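Long-range contacts in Cfl (Pectobacterium brasiliense, PDB 7A9J), which probably activates coronafacic acid and related carboxylic acids with ATP for amide formation, as a member of the ATP-dependent AMP-binding enzyme family: residues A[122-127]-A[145-150]; A[58-63]-A[161-166]; A[75-80]-A[97-102]. The protein carries 1 engineered substitution. All coordinates share one frame; numbering follows the deposited sequence.

Interaction 1 (A[122-127]-A[145-150])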
ATOM      1  N   ALA A 122      22.875  13.753   2.683  1.00 39.98           N
ATOM      2  CA  ALA A 122      22.484  13.896   4.075  1.00 38.09           C
ATOM      3  C   ALA A 122      21.566  12.743   4.461  1.00 37.45           C
ATOM      4  O   ALA A 122      20.934  12.125   3.606  1.00 37.67           O
ATOM      5  CB  ALA A 122      21.798  15.251   4.334  1.00 40.63           C
ATOM      6  N   TYR A 123      21.484  12.482   5.771  1.00 34.95           N
ATOM      7  CA  TYR A 123      20.608  11.445   6.318  1.00 33.26           C
ATOM      8  C   TYR A 123      19.854  12.036   7.517  1.00 32.73           C
ATOM      9  O   TYR A 123      20.446  12.746   8.332  1.00 34.87           O
ATOM     10  CB  TYR A 123      21.475  10.234   6.730  1.00 37.43           C
ATOM     11  CG  TYR A 123      20.809   9.222   7.605  1.00 33.58           C
ATOM     12  CD1 TYR A 123      20.692   9.437   8.988  1.00 34.16           C
ATOM     13  CD2 TYR A 123      20.344   8.028   7.080  1.00 36.77           C
ATOM     14  CE1 TYR A 123      20.107   8.493   9.821  1.00 34.68           C
ATOM     15  CE2 TYR A 123      19.738   7.062   7.896  1.00 34.71           C
ATOM     16  CZ  TYR A 123      19.607   7.294   9.242  1.00 34.16           C
ATOM     17  OH  TYR A 123      19.055   6.384  10.129  1.00 35.15           O
ATOM     18  N   ILE A 124      18.541  11.766   7.603  1.00 31.66           N
ATOM     19  CA  ILE A 124      17.729  12.097   8.780  1.00 33.75           C
ATOM     20  C   ILE A 124      17.039  10.822   9.254  1.00 32.61           C
ATOM     21  O   ILE A 124      16.328  10.171   8.480  1.00 32.69           O
ATOM     22  CB  ILE A 124      16.692  13.182   8.473  1.00 31.66           C
ATOM     23  CG1 ILE A 124      17.384  14.493   8.087  1.00 32.23           C
ATOM     24  CG2 ILE A 124      15.809  13.507   9.716  1.00 35.82           C
ATOM     25  CD1 ILE A 124      16.392  15.554   7.537  1.00 32.70           C
ATOM     26  N   GLY A 125      17.265  10.453  10.503  1.00 30.70           N
ATOM     27  CA  GLY A 125      16.701   9.231  11.036  1.00 34.02           C
ATOM     28  C   GLY A 125      16.302   9.409  12.486  1.00 33.19           C
ATOM     29  O   GLY A 125      16.561  10.451  13.107  1.00 32.41           O
ATOM     30  N   ASP A 126      15.640   8.387  13.026  1.00 31.92           N
ATOM     31  CA  ASP A 126      15.315   8.381  14.441  1.00 32.67           C
ATOM     32  C   ASP A 126      16.216   7.422  15.179  1.00 36.16           C
ATOM     33  O   ASP A 126      17.084   6.742  14.601  1.00 35.01           O
ATOM     34  CB  ASP A 126      13.818   8.103  14.706  1.00 32.59           C
ATOM     35  CG  ASP A 126      13.344   6.741  14.257  1.00 37.05           C
ATOM     36  OD1 ASP A 126      14.178   5.868  13.917  1.00 35.93           O
ATOM     37  OD2 ASP A 126      12.082   6.549  14.224  1.00 34.88           O
ATOM     38  N   LYS A 127      16.095   7.470  16.510  1.00 31.36           N
ATOM     39  CA  LYS A 127      17.048   6.760  17.337  1.00 31.57           C
ATOM     40  C   LYS A 127      17.088   5.273  16.995  1.00 39.32           C
ATOM     41  O   LYS A 127      18.163   4.695  16.777  1.00 32.54           O
ATOM     42  CB  LYS A 127      16.703   6.971  18.814  1.00 37.41           C
ATOM     43  CG  LYS A 127      17.742   6.392  19.730  1.00 35.86           C
ATOM     44  CD  LYS A 127      17.421   6.591  21.221  1.00 43.00           C
ATOM     45  CE  LYS A 127      18.418   5.864  22.098  1.00 47.35           C
ATOM     46  NZ  LYS A 127      18.192   6.060  23.556  1.00 46.96           N
ATOM     47  N   LYS A 145      25.955  15.549   6.382  1.00 43.14           N
ATOM     48  CA  LYS A 145      25.176  15.733   7.594  1.00 48.68           C
ATOM     49  C   LYS A 145      24.347  14.489   7.854  1.00 41.46           C
ATOM     50  O   LYS A 145      23.658  13.996   6.957  1.00 39.57           O
ATOM     51  CB  LYS A 145      24.214  16.921   7.466  1.00 40.40           C
ATOM     52  CG  LYS A 145      24.934  18.224   7.115  1.00 45.71           C
ATOM     53  CD  LYS A 145      25.692  18.720   8.277  1.00 44.64           C
ATOM     54  CE  LYS A 145      26.681  19.839   7.832  1.00 51.25           C
ATOM     55  NZ  LYS A 145      27.336  20.531   8.967  1.00 55.47           N
ATOM     56  N   ILE A 146      24.377  14.043   9.096  1.00 39.38           N
ATOM     57  CA  ILE A 146      23.567  12.945   9.611  1.00 35.68           C
ATOM     58  C   ILE A 146      22.869  13.512  10.849  1.00 38.01           C
ATOM     59  O   ILE A 146      23.530  13.748  11.850  1.00 40.08           O
ATOM     60  CB  ILE A 146      24.461  11.747  10.006  1.00 41.09           C
ATOM     61  CG1 ILE A 146      25.262  11.262   8.795  1.00 41.05           C
ATOM     62  CG2 ILE A 146      23.642  10.623  10.676  1.00 41.12           C
ATOM     63  CD1 ILE A 146      26.362  10.268   9.149  1.00 39.51           C
ATOM     64  N   TRP A 147      21.550  13.650  10.815  1.00 35.98           N
ATOM     65  CA  TRP A 147      20.787  14.085  11.977  1.00 37.47           C
ATOM     66  C   TRP A 147      19.946  12.930  12.508  1.00 34.87           C
ATOM     67  O   TRP A 147      19.335  12.184  11.717  1.00 31.56           O
ATOM     68  CB  TRP A 147      19.850  15.243  11.623  1.00 38.84           C
ATOM     69  CG  TRP A 147      20.493  16.580  11.246  1.00 37.90           C
ATOM     70  CD1 TRP A 147      20.908  17.571  12.104  1.00 38.06           C
ATOM     71  CD2 TRP A 147      20.702  17.090   9.917  1.00 35.98           C
ATOM     72  NE1 TRP A 147      21.399  18.655  11.390  1.00 41.47           N
ATOM     73  CE2 TRP A 147      21.261  18.394  10.052  1.00 41.64           C
ATOM     74  CE3 TRP A 147      20.480  16.579   8.638  1.00 36.33           C
ATOM     75  CZ2 TRP A 147      21.619  19.165   8.958  1.00 37.37           C
ATOM     76  CZ3 TRP A 147      20.805  17.342   7.547  1.00 36.26           C
ATOM     77  CH2 TRP A 147      21.362  18.653   7.719  1.00 36.14           C
ATOM     78  N   VAL A 148      19.918  12.778  13.829  1.00 34.27           N
ATOM     79  CA  VAL A 148      19.300  11.625  14.499  1.00 33.75           C
ATOM     80  C   VAL A 148      18.450  12.162  15.648  1.00 34.35           C
ATOM     81  O   VAL A 148      18.967  12.868  16.538  1.00 35.11           O
ATOM     82  CB  VAL A 148      20.344  10.652  15.049  1.00 37.50           C
ATOM     83  CG1 VAL A 148      19.671   9.471  15.792  1.00 38.01           C
ATOM     84  CG2 VAL A 148      21.294  10.217  13.963  1.00 35.24           C
ATOM     85  N   ILE A 149      17.169  11.823  15.639  1.00 31.67           N
ATOM     86  CA  ILE A 149      16.313  12.154  16.772  1.00 33.79           C
ATOM     87  C   ILE A 149      16.745  11.324  17.960  1.00 36.00           C
ATOM     88  O   ILE A 149      16.898  10.094  17.856  1.00 36.64           O
ATOM     89  CB  ILE A 149      14.843  11.872  16.412  1.00 32.64           C
ATOM     90  CG1 ILE A 149      14.435  12.693  15.194  1.00 33.02           C
ATOM     91  CG2 ILE A 149      13.952  12.149  17.635  1.00 34.79           C
ATOM     92  CD1 ILE A 149      12.983  12.379  14.691  1.00 35.43           C
ATOM     93  N   ASP A 150      16.997  11.997  19.094  1.00 33.97           N
ATOM     94  CA  ASP A 150      17.441  11.357  20.327  1.00 38.31           C
ATOM     95  C   ASP A 150      18.808  10.692  20.177  1.00 36.34           C
ATOM     96  O   ASP A 150      19.099   9.734  20.899  1.00 39.44           O
ATOM     97  CB  ASP A 150      16.455  10.304  20.846  1.00 38.48           C
ATOM     98  CG  ASP A 150      15.060  10.840  21.050  1.00 51.58           C
ATOM     99  OD1 ASP A 150      14.122  10.274  20.435  1.00 61.29           O
ATOM    100  OD2 ASP A 150      14.903  11.770  21.866  1.00 49.89           O
TER
HETATM  101  O   HOH W   1      13.646   8.668  18.104  1.00 32.03           O
HETATM  102  O   HOH W   2      19.015   9.012  23.293  1.00 47.13           O
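Tyr123 N donates to Lys145 O at 2.9 Å, the first of four backbone bonds that pair strands 122-125 and 145-148 as neighbours in the five-stranded parallel sheet of this AMP-binding fold. The pattern is a clean example of parallel pairing: Tyr123 and Gly125 each bond the two residues that flank their partners, Ile146 and Val148. Thus Tyr123 O accepts from Trp147 N, Trp147 O from Gly125 N, and Gly125 O from Ile149 N, the last at 2.9 Å. The two strand axes run only 4° apart, and helices 127-132 and 134-138 lie in the connection between them, making a beta-alpha-beta crossover.

Side chains alternate about this ladder. On the face of Ala122, Ile124 and Trp147, the six-membered ring of the indole receives Ile124 CG1 at its CE3 (3.8 Å) and Ala122 CB at its CZ3 (4.0 Å), while Lys145 CB sits over one face, offset toward the rim. On the other, Tyr123 CD1 touches Ile146 CG2 at 3.6 Å; with CG anti to the backbone N (chi1 166°), the phenol runs along the strand over Gly125 and is hydrogen-bonded to His78 ND1 through its hydroxyl. Phe130 of helix 127-132 covers this side. Beyond the strands a water links the two segments, accepting from Lys127 N at 3.2 Å and donating to Asp150 OD1 at 2.9 Å.

Interaction 2 (A[58-63]-A[161-166])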
ATOM      1  N   GLN A  58       9.084  25.025   8.730  1.00 31.85           N
ATOM      2  CA  GLN A  58       9.928  26.178   8.436  1.00 37.65           C
ATOM      3  C   GLN A  58      11.259  26.105   9.166  1.00 39.57           C
ATOM      4  O   GLN A  58      12.297  26.420   8.560  1.00 35.58           O
ATOM      5  CB  GLN A  58       9.199  27.498   8.757  1.00 38.14           C
ATOM      6  CG  GLN A  58       8.022  27.690   7.773  1.00 40.28           C
ATOM      7  CD  GLN A  58       7.187  28.938   8.135  1.00 39.76           C
ATOM      8  OE1 GLN A  58       7.296  29.493   9.225  1.00 46.82           O
ATOM      9  NE2 GLN A  58       6.351  29.350   7.214  1.00 44.50           N
ATOM     10  N   ARG A  59      11.254  25.723  10.473  1.00 34.12           N
ATOM     11  CA  ARG A  59      12.511  25.610  11.219  1.00 41.62           C
ATOM     12  C   ARG A  59      13.426  24.535  10.602  1.00 35.68           C
ATOM     13  O   ARG A  59      14.657  24.760  10.474  1.00 35.38           O
ATOM     14  CB  ARG A  59      12.246  25.306  12.695  1.00 33.47           C
ATOM     15  CG  ARG A  59      11.739  26.508  13.503  1.00 44.61           C
ATOM     16  CD  ARG A  59      11.850  26.244  15.002  1.00 43.30           C
ATOM     17  NE  ARG A  59      11.673  27.520  15.706  1.00 55.00           N
ATOM     18  CZ  ARG A  59      12.515  28.059  16.571  1.00 63.14           C
ATOM     19  NH1 ARG A  59      12.196  29.223  17.121  1.00 52.94           N
ATOM     20  NH2 ARG A  59      13.647  27.449  16.914  1.00 53.63           N
ATOM     21  N   ILE A  60      12.840  23.408  10.185  1.00 34.35           N
ATOM     22  CA  ILE A  60      13.651  22.347   9.585  1.00 32.90           C
ATOM     23  C   ILE A  60      14.266  22.854   8.287  1.00 33.67           C
ATOM     24  O   ILE A  60      15.479  22.726   8.064  1.00 33.35           O
ATOM     25  CB  ILE A  60      12.844  21.054   9.350  1.00 33.28           C
ATOM     26  CG1 ILE A  60      12.334  20.434  10.666  1.00 30.90           C
ATOM     27  CG2 ILE A  60      13.760  20.023   8.624  1.00 29.76           C
ATOM     28  CD1 ILE A  60      11.078  19.484  10.433  1.00 28.97           C
ATOM     29  N   ALA A  61      13.458  23.514   7.453  1.00 32.64           N
ATOM     30  CA  ALA A  61      13.985  24.117   6.229  1.00 37.81           C
ATOM     31  C   ALA A  61      15.146  25.059   6.508  1.00 42.31           C
ATOM     32  O   ALA A  61      16.158  25.040   5.787  1.00 39.25           O
ATOM     33  CB  ALA A  61      12.887  24.860   5.473  1.00 38.86           C
ATOM     34  N   THR A  62      15.036  25.899   7.551  1.00 38.35           N
ATOM     35  CA  THR A  62      16.142  26.791   7.836  1.00 41.77           C
ATOM     36  C   THR A  62      17.370  26.018   8.296  1.00 41.56           C
ATOM     37  O   THR A  62      18.495  26.356   7.904  1.00 38.34           O
ATOM     38  CB  THR A  62      15.706  27.832   8.872  1.00 39.24           C
ATOM     39  OG1 THR A  62      14.693  28.662   8.273  1.00 45.19           O
ATOM     40  CG2 THR A  62      16.883  28.716   9.294  1.00 47.31           C
ATOM     41  N   GLY A  63      17.175  24.977   9.114  1.00 37.30           N
ATOM     42  CA  GLY A  63      18.308  24.188   9.573  1.00 45.80           C
ATOM     43  C   GLY A  63      19.031  23.481   8.436  1.00 37.85           C
ATOM     44  O   GLY A  63      20.278  23.486   8.377  1.00 42.49           O
ATOM     45  N   HIS A 161      24.843  14.618  14.026  1.00 42.00           N
ATOM     46  CA  HIS A 161      24.244  15.714  14.775  1.00 44.73           C
ATOM     47  C   HIS A 161      22.945  15.255  15.419  1.00 44.07           C
ATOM     48  O   HIS A 161      22.268  14.344  14.932  1.00 38.39           O
ATOM     49  CB  HIS A 161      23.969  16.920  13.856  1.00 42.97           C
ATOM     50  CG  HIS A 161      25.212  17.496  13.266  1.00 48.65           C
ATOM     51  ND1 HIS A 161      25.951  18.486  13.891  1.00 52.15           N
ATOM     52  CD2 HIS A 161      25.870  17.194  12.122  1.00 48.51           C
ATOM     53  CE1 HIS A 161      27.009  18.769  13.148  1.00 54.04           C
ATOM     54  NE2 HIS A 161      26.968  18.017  12.056  1.00 48.00           N
ATOM     55  N   ASN A 162      22.593  15.900  16.518  1.00 43.89           N
ATOM     56  CA  ASN A 162      21.274  15.670  17.092  1.00 39.77           C
ATOM     57  C   ASN A 162      20.226  16.413  16.273  1.00 38.21           C
ATOM     58  O   ASN A 162      20.467  17.537  15.803  1.00 41.18           O
ATOM     59  CB  ASN A 162      21.271  16.170  18.544  1.00 41.63           C
ATOM     60  CG  ASN A 162      20.029  15.760  19.310  1.00 41.60           C
ATOM     61  OD1 ASN A 162      18.916  16.205  19.000  1.00 40.01           O
ATOM     62  ND2 ASN A 162      20.215  14.904  20.326  1.00 43.79           N
ATOM     63  N   TRP A 163      19.040  15.806  16.154  1.00 32.46           N
ATOM     64  CA  TRP A 163      17.911  16.416  15.455  1.00 30.47           C
ATOM     65  C   TRP A 163      17.624  17.834  15.962  1.00 35.37           C
ATOM     66  O   TRP A 163      17.238  18.714  15.179  1.00 36.34           O
ATOM     67  CB  TRP A 163      16.658  15.567  15.658  1.00 34.23           C
ATOM     68  CG  TRP A 163      15.381  16.243  15.314  1.00 30.98           C
ATOM     69  CD1 TRP A 163      14.492  16.857  16.181  1.00 38.26           C
ATOM     70  CD2 TRP A 163      14.842  16.389  14.011  1.00 32.09           C
ATOM     71  NE1 TRP A 163      13.440  17.354  15.476  1.00 33.87           N
ATOM     72  CE2 TRP A 163      13.635  17.119  14.139  1.00 30.89           C
ATOM     73  CE3 TRP A 163      15.260  15.978  12.745  1.00 34.23           C
ATOM     74  CZ2 TRP A 163      12.838  17.428  13.050  1.00 33.85           C
ATOM     75  CZ3 TRP A 163      14.429  16.245  11.641  1.00 33.78           C
ATOM     76  CH2 TRP A 163      13.253  16.998  11.806  1.00 32.46           C
ATOM     77  N   GLU A 164      17.723  18.034  17.271  1.00 33.52           N
ATOM     78  CA  GLU A 164      17.433  19.377  17.820  1.00 38.01           C
ATOM     79  C   GLU A 164      18.245  20.465  17.140  1.00 47.09           C
ATOM     80  O   GLU A 164      17.820  21.632  17.103  1.00 44.09           O
ATOM     81  CB  GLU A 164      17.661  19.380  19.310  1.00 44.75           C
ATOM     82  CG  GLU A 164      16.831  18.344  19.961  1.00 49.16           C
ATOM     83  CD  GLU A 164      15.633  18.866  20.698  1.00 78.58           C
ATOM     84  OE1 GLU A 164      15.503  18.503  21.890  1.00 91.12           O
ATOM     85  OE2 GLU A 164      14.826  19.618  20.098  1.00 77.28           O
ATOM     86  N   GLU A 165      19.416  20.111  16.604  1.00 40.21           N
ATOM     87  CA  GLU A 165      20.239  21.122  15.963  1.00 43.72           C
ATOM     88  C   GLU A 165      19.573  21.667  14.707  1.00 44.44           C
ATOM     89  O   GLU A 165      19.725  22.861  14.396  1.00 47.69           O
ATOM     90  CB  GLU A 165      21.617  20.561  15.628  1.00 44.60           C
ATOM     91  CG  GLU A 165      22.447  20.177  16.819  1.00 43.38           C
ATOM     92  CD  GLU A 165      23.763  19.508  16.410  1.00 58.48           C
ATOM     93  OE1 GLU A 165      24.494  20.098  15.571  1.00 54.58           O
ATOM     94  OE2 GLU A 165      24.047  18.385  16.918  1.00 47.50           O
ATOM     95  N   ILE A 166      18.808  20.832  14.003  1.00 38.29           N
ATOM     96  CA  ILE A 166      18.219  21.267  12.749  1.00 35.28           C
ATOM     97  C   ILE A 166      17.043  22.201  12.974  1.00 40.20           C
ATOM     98  O   ILE A 166      16.599  22.847  12.014  1.00 42.54           O
ATOM     99  CB  ILE A 166      17.794  20.043  11.894  1.00 35.38           C
ATOM    100  CG1 ILE A 166      17.901  20.327  10.401  1.00 38.98           C
ATOM    101  CG2 ILE A 166      16.332  19.614  12.179  1.00 31.80           C
ATOM    102  CD1 ILE A 166      17.601  19.066   9.571  1.00 38.67           C
TER
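This is an apolar contact between helix 50-66 and the short, weakly bonded helical turn that follows the edge strand 160-162 of the five-stranded parallel sheet; it shows how a helix can be fitted beside the edge strand of a sheet without any hydrogen bond between the two segments. Ile60 is the central side chain on the helix. Its CD1 reaches the edge of the Trp163 indole, close to the ring plane, and lies 3.6 Å from CH2, with CG1 alongside, so that isoleucine and indole cross at about a right angle. Trp163 CG stands anti to its own backbone N (chi1 164°), which carries the benzo ring over to the helix, while Ile166 CG2 lies above one ring face. Ile60 CG2 also touches Ile166 CD1, at 4.1 Å. Ala87 and Ala91 of helix 83-95 close on Ile60 as well.

Gly63 and Ile166 are the residues whose CA atoms lie closest, and Gly63 CA makes a CH···O contact of 3.3 Å with Ile166 O. The same oxygen is only 3.1 Å from Arg59 O, two acceptors held close together; the Arg59 side chain hydrogen-bonds Ile167 O through NH2.

A capping box fixes the start of the turn that presents Trp163 and Ile166. Asn162 OD1 accepts from Glu164 N on a lone pair in the carbonyl plane, and Glu165 returns its carboxylate to the strand end: Glu165 OE1 accepts a hydrogen bond from His161 ND1 at 2.7 Å, and OE2, met from above the carboxylate plane, accepts from Asn162 N at 2.9 Å.

Interaction 3 (A[75-80]-A[97-102])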
ATOM      1  N   ILE A  75      18.455  13.658   0.326  1.00 31.55           N
ATOM      2  CA  ILE A  75      18.438  13.373   1.746  1.00 30.46           C
ATOM      3  C   ILE A  75      17.771  12.021   1.958  1.00 30.56           C
ATOM      4  O   ILE A  75      16.598  11.848   1.606  1.00 31.81           O
ATOM      5  CB  ILE A  75      17.657  14.443   2.516  1.00 34.20           C
ATOM      6  CG1 ILE A  75      18.175  15.826   2.158  1.00 37.56           C
ATOM      7  CG2 ILE A  75      17.773  14.153   4.036  1.00 33.99           C
ATOM      8  CD1 ILE A  75      17.563  16.889   3.087  1.00 41.91           C
ATOM      9  N   SER A  76      18.512  11.067   2.536  1.00 33.22           N
ATOM     10  CA  SER A  76      17.920   9.778   2.919  1.00 32.25           C
ATOM     11  C   SER A  76      17.185   9.943   4.242  1.00 36.68           C
ATOM     12  O   SER A  76      17.705  10.565   5.164  1.00 31.26           O
ATOM     13  CB  SER A  76      19.002   8.712   3.053  1.00 34.92           C
ATOM     14  OG  SER A  76      19.450   8.318   1.780  1.00 37.92           O
ATOM     15  N   ILE A  77      15.970   9.401   4.328  1.00 30.63           N
ATOM     16  CA  ILE A  77      15.121   9.571   5.497  1.00 31.58           C
ATOM     17  C   ILE A  77      14.789   8.184   6.015  1.00 32.34           C
ATOM     18  O   ILE A  77      14.377   7.297   5.248  1.00 31.30           O
ATOM     19  CB  ILE A  77      13.829  10.346   5.162  1.00 29.47           C
ATOM     20  CG1 ILE A  77      14.178  11.730   4.604  1.00 35.55           C
ATOM     21  CG2 ILE A  77      13.029  10.546   6.439  1.00 31.76           C
ATOM     22  CD1 ILE A  77      12.957  12.566   4.245  1.00 38.41           C
ATOM     23  N   HIS A  78      14.922   8.009   7.305  1.00 30.18           N
ATOM     24  CA  HIS A  78      14.946   6.624   7.788  1.00 32.57           C
ATOM     25  C   HIS A  78      14.371   6.664   9.209  1.00 40.86           C
ATOM     26  O   HIS A  78      15.105   6.719  10.181  1.00 33.35           O
ATOM     27  CB  HIS A  78      16.378   6.094   7.726  1.00 34.64           C
ATOM     28  CG  HIS A  78      16.553   4.644   8.093  1.00 33.03           C
ATOM     29  ND1 HIS A  78      17.622   4.218   8.868  1.00 35.62           N
ATOM     30  CD2 HIS A  78      15.900   3.514   7.699  1.00 32.01           C
ATOM     31  CE1 HIS A  78      17.579   2.902   8.988  1.00 37.96           C
ATOM     32  NE2 HIS A  78      16.574   2.445   8.257  1.00 34.09           N
ATOM     33  N   MET A  79      13.035   6.663   9.322  1.00 31.26           N
ATOM     34  CA  MET A  79      12.428   6.793  10.644  1.00 32.38           C
ATOM     35  C   MET A  79      11.001   6.237  10.680  1.00 32.73           C
ATOM     36  O   MET A  79      10.335   6.065   9.641  1.00 31.53           O
ATOM     37  CB  MET A  79      12.455   8.244  11.119  1.00 43.78           C
ATOM     38  CG  MET A  79      11.637   9.193  10.395  1.00 42.36           C
ATOM     39  SD  MET A  79      11.715  10.923  11.144  1.00 37.14           S
ATOM     40  CE  MET A  79      13.480  11.289  11.195  1.00 45.21           C
ATOM     41  N   GLY A  80      10.599   5.850  11.898  1.00 30.26           N
ATOM     42  CA  GLY A  80       9.253   5.359  12.153  1.00 35.62           C
ATOM     43  C   GLY A  80       8.257   6.508  12.180  1.00 32.48           C
ATOM     44  O   GLY A  80       8.589   7.655  11.889  1.00 34.13           O
ATOM     45  N   ALA A  97      14.873  20.010  -1.720  1.00 33.84           N
ATOM     46  CA  ALA A  97      15.728  18.867  -1.458  1.00 33.64           C
ATOM     47  C   ALA A  97      14.966  17.592  -1.782  1.00 35.63           C
ATOM     48  O   ALA A  97      13.771  17.463  -1.497  1.00 33.58           O
ATOM     49  CB  ALA A  97      16.217  18.850  -0.001  1.00 33.24           C
ATOM     50  N   VAL A  98      15.673  16.673  -2.424  1.00 32.43           N
ATOM     51  CA  VAL A  98      15.090  15.416  -2.891  1.00 32.92           C
ATOM     52  C   VAL A  98      15.064  14.431  -1.729  1.00 32.71           C
ATOM     53  O   VAL A  98      16.111  14.089  -1.169  1.00 36.46           O
ATOM     54  CB  VAL A  98      15.929  14.889  -4.059  1.00 33.76           C
ATOM     55  CG1 VAL A  98      15.428  13.509  -4.555  1.00 32.85           C
ATOM     56  CG2 VAL A  98      15.952  15.922  -5.165  1.00 33.42           C
ATOM     57  N   PHE A  99      13.881  13.972  -1.334  1.00 28.78           N
ATOM     58  CA  PHE A  99      13.888  13.036  -0.221  1.00 30.53           C
ATOM     59  C   PHE A  99      13.834  11.592  -0.699  1.00 29.28           C
ATOM     60  O   PHE A  99      13.218  11.282  -1.718  1.00 29.01           O
ATOM     61  CB  PHE A  99      12.781  13.287   0.792  1.00 29.97           C
ATOM     62  CG  PHE A  99      11.370  13.297   0.244  1.00 31.04           C
ATOM     63  CD1 PHE A  99      10.551  12.181   0.429  1.00 32.39           C
ATOM     64  CD2 PHE A  99      10.840  14.442  -0.349  1.00 33.80           C
ATOM     65  CE1 PHE A  99       9.216  12.173   0.013  1.00 32.40           C
ATOM     66  CE2 PHE A  99       9.476  14.452  -0.792  1.00 32.36           C
ATOM     67  CZ  PHE A  99       8.684  13.276  -0.611  1.00 35.23           C
ATOM     68  N   VAL A 100      14.532  10.735   0.038  1.00 28.42           N
ATOM     69  CA  VAL A 100      14.751   9.324  -0.355  1.00 27.66           C
ATOM     70  C   VAL A 100      14.351   8.480   0.849  1.00 31.99           C
ATOM     71  O   VAL A 100      15.181   8.197   1.718  1.00 30.95           O
ATOM     72  CB  VAL A 100      16.208   9.041  -0.764  1.00 29.68           C
ATOM     73  CG1 VAL A 100      16.316   7.588  -1.317  1.00 30.03           C
ATOM     74  CG2 VAL A 100      16.696  10.043  -1.790  1.00 32.11           C
ATOM     75  N   PRO A 101      13.086   8.066   0.948  1.00 30.29           N
ATOM     76  CA  PRO A 101      12.648   7.304   2.108  1.00 29.34           C
ATOM     77  C   PRO A 101      13.249   5.894   2.092  1.00 29.61           C
ATOM     78  O   PRO A 101      13.311   5.215   1.041  1.00 35.48           O
ATOM     79  CB  PRO A 101      11.119   7.276   1.965  1.00 34.25           C
ATOM     80  CG  PRO A 101      10.783   8.194   0.822  1.00 33.88           C
ATOM     81  CD  PRO A 101      12.000   8.425   0.014  1.00 28.77           C
ATOM     82  N   LEU A 102      13.773   5.484   3.244  1.00 32.28           N
ATOM     83  CA  LEU A 102      14.405   4.171   3.412  1.00 32.78           C
ATOM     84  C   LEU A 102      13.485   3.287   4.239  1.00 30.79           C
ATOM     85  O   LEU A 102      13.320   3.510   5.440  1.00 34.22           O
ATOM     86  CB  LEU A 102      15.769   4.262   4.095  1.00 33.96           C
ATOM     87  CG  LEU A 102      16.737   5.196   3.390  1.00 36.87           C
ATOM     88  CD1 LEU A 102      18.041   5.362   4.224  1.00 38.47           C
ATOM     89  CD2 LEU A 102      16.987   4.690   1.994  1.00 43.03           C
TER
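Leu102 and His78 meet at about a right angle where strands 75-78 and 98-101 run out. The imidazole turns its edge to the leucine, with CD2 3.4 Å from Leu102 O, which lies in the ring plane, and 3.7 Å from Leu102 CB. With CG anti to the backbone N (chi1 -176°) the ring lies beside Leu102, and ND1 is hydrogen-bonded to Tyr123 OH. Leu102 meanwhile directs CD1 back along the neighbouring strand to Ser76 CB, 3.7 Å away, on the face shared with Val100; Val111 and Leu114 of helix 108-117 cover the leucine there, and Ser76 OG is hydrogen-bonded to Ser120 OG.

The opposite face carries Ile75, Ile77 and Phe99. Ile77 puts CD1 3.5 Å from Phe99 CB, approaching obliquely. Phe99 CG lies between backbone N and carbonyl carbon (chi1 56°), and the ring leads away from the partner strand, to meet Tyr89 of helix 83-95. One step back, Ile75 CD1 rests on Ala97 CB at 3.9 Å.

Four backbone bonds join the strands between these two faces: Ile75 N to Val98 O, Val100 N to Ile75 O, Ile77 N to Val100 O, and Leu102 N to Ile77 O at 2.8 Å. All ten touching residues are buried. Two parallel strands joined through helix 83-95 form a beta-alpha-beta unit, the repeating element of open parallel sheets such as this one in the AMP-binding fold.

In the fold
From the N terminus, helix 50-66 offers the first half of interaction 2, which stays open for almost a hundred residues. Within that span interaction 3 closes first, returning the chain through helix 83-95 to strand 98-101, at the sheet's edge. Interaction 1 follows in series, closing through two helices onto strand 145-148. The chain then adds strand 160-162 at the far edge, and its helical turn meets helix 50-66, shutting the outer loop round both others; none cross. Strands 74-78 and 122-125 are neighbours, as are 145-148 and 160-162, so backbone bonds such as Ile124 N to Ser76 O and Trp163 N to Val148 O join the three contacts through one sheet.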